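Local atomic coordinates of ofchtiv-allosamidin (Ostrinia furnacalis, PDB entry 6JMB), a protein that probably hydrolyses chitin as a group IV family 18 insect chitinase, its substrate cleft occupied here by the inhibitor allosamidin. Residues Phe321-Val324 / Glu325-Thr328. Residues are numbered along the deposited sequence; the frame is centred on the assembly and turned at random.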
loop_
_atom_site.group_PDB
_atom_site.type_symbol
_atom_site.label_atom_id
_atom_site.label_comp_id
_atom_site.label_asym_id
_atom_site.label_seq_id
_atom_site.Cartn_x
_atom_site.Cartn_y
_atom_site.Cartn_z
ATOM N N PHE A 321 -10.354 8.102 7.594
ATOM C CA PHE A 321 -10.507 7.540 6.257
ATOM C C PHE A 321 -10.059 8.565 5.225
ATOM O O PHE A 321 -9.653 9.680 5.561
ATOM C CB PHE A 321 -11.938 7.039 6.010
ATOM C CG PHE A 321 -12.978 8.128 5.951
ATOM C CD1 PHE A 321 -13.361 8.816 7.092
ATOM C CD2 PHE A 321 -13.593 8.447 4.746
ATOM C CE1 PHE A 321 -14.333 9.810 7.030
ATOM C CE2 PHE A 321 -14.571 9.430 4.683
ATOM C CZ PHE A 321 -14.937 10.115 5.822
ATOM N N ASP A 322 -10.107 8.165 3.958
ATOM C CA ASP A 322 -9.818 9.065 2.854
ATOM C C ASP A 322 -10.957 8.997 1.850
ATOM O O ASP A 322 -11.497 7.918 1.585
ATOM C CB ASP A 322 -8.475 8.718 2.203
ATOM C CG ASP A 322 -7.309 9.400 2.895
ATOM O OD1 ASP A 322 -7.048 10.580 2.577
ATOM O OD2 ASP A 322 -6.668 8.780 3.781
ATOM N N ASN A 323 -11.335 10.156 1.315
ATOM C CA ASN A 323 -12.458 10.277 0.392
ATOM C C ASN A 323 -11.979 10.948 -0.895
ATOM O O ASN A 323 -10.785 11.155 -1.096
ATOM C CB ASN A 323 -13.637 10.993 1.060
ATOM C CG ASN A 323 -13.289 12.389 1.549
ATOM O OD1 ASN A 323 -12.243 12.947 1.211
ATOM N ND2 ASN A 323 -14.186 12.967 2.351
ATOM N N VAL A 324 -12.925 11.305 -1.767
ATOM C CA VAL A 324 -12.547 11.914 -3.043
ATOM C C VAL A 324 -11.798 13.221 -2.818
ATOM O O VAL A 324 -10.788 13.495 -3.477
ATOM C CB VAL A 324 -13.786 12.094 -3.940
ATOM C CG1 VAL A 324 -13.506 13.096 -5.072
ATOM C CG2 VAL A 324 -14.243 10.741 -4.484
ATOM N N GLU A 325 -12.260 14.028 -1.861
ATOM C CA GLU A 325 -11.632 15.320 -1.606
ATOM C C GLU A 325 -10.218 15.160 -1.059
ATOM O O GLU A 325 -9.294 15.854 -1.497
ATOM C CB GLU A 325 -12.518 16.133 -0.659
ATOM C CG GLU A 325 -13.970 16.236 -1.140
ATOM C CD GLU A 325 -14.910 15.226 -0.473
ATOM O OE1 GLU A 325 -14.943 14.038 -0.879
ATOM O OE2 GLU A 325 -15.635 15.634 0.461
ATOM N N SER A 326 -10.012 14.244 -0.109
ATOM C CA SER A 326 -8.667 14.077 0.431
ATOM C C SER A 326 -7.745 13.385 -0.564
ATOM O O SER A 326 -6.550 13.682 -0.608
ATOM C CB SER A 326 -8.699 13.345 1.779
ATOM O OG SER A 326 -9.065 11.979 1.630
ATOM N N MET A 327 -8.285 12.473 -1.375
ATOM C CA MET A 327 -7.499 11.875 -2.448
ATOM C C MET A 327 -7.045 12.938 -3.439
ATOM O O MET A 327 -5.901 12.919 -3.902
ATOM C CB MET A 327 -8.331 10.798 -3.154
ATOM C CG MET A 327 -7.539 9.826 -4.005
ATOM S SD MET A 327 -6.293 8.937 -3.055
ATOM C CE MET A 327 -7.298 7.944 -1.952
ATOM N N THR A 328 -7.928 13.890 -3.755
ATOM C CA THR A 328 -7.559 14.990 -4.647
ATOM C C THR A 328 -6.381 15.780 -4.079
ATOM O O THR A 328 -5.413 16.077 -4.790
ATOM C CB THR A 328 -8.768 15.899 -4.887
ATOM O OG1 THR A 328 -9.792 15.148 -5.556
ATOM C CG2 THR A 328 -8.381 17.093 -5.772
HETATM O O HOH W 1 -14.078 15.730 3.193
#
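Ser326 OG is held by two groups of the preceding loop: it donates to Asp322 OD1 at 2.6 Å and accepts from Asn323 N at 2.9 Å. The carboxylate oxygen is met on its anti side, somewhat out of the carboxylate plane, and carries a second load, a salt bridge to Lys330 one turn farther along the helix, which would favour the ionised acid. The hydroxyl reaches back because OG stands between the backbone N and the carbonyl carbon of Ser326 (chi1 70°). Asn323 returns the bond: its OD1 takes the N-H of Ser326 at 2.9 Å, almost head-on to the amide C=O, and a similar side-chain torsion (chi1 59°) brings that oxygen over the first turn. Beyond it, the amide lies against the Glu325 carboxylate, the two planes stacked only 19° apart with Asn323 CG 3.4 Å from Glu325 OE1. A water joins their outer ends, accepting from Asn323 ND2 and donating to Glu325 OE2. With an aspartate here ND2 is gone, so the water would probably lose its N-H donor and two carboxylates would be likely to repel each other across the stack with Glu325. The helix's own bonding starts with Met327 N to Asn323 O, 2.8 Å. At the next residue, Val324 O accepts both Thr328 N (2.9 Å) and Thr328 OG1 (2.8 Å), which arrive from opposite faces of the carbonyl plane. Met327 turns inward onto Val247 and Phe249 of strand 243-256, while Val324 and Thr328 meet Thr366 of helix 362-373. The reciprocal Asn323-Ser326 pair is a capping box, with Asn323 as N-cap, opening helix 324-336 after strand 317-320 in this family 18 TIM-barrel enzyme.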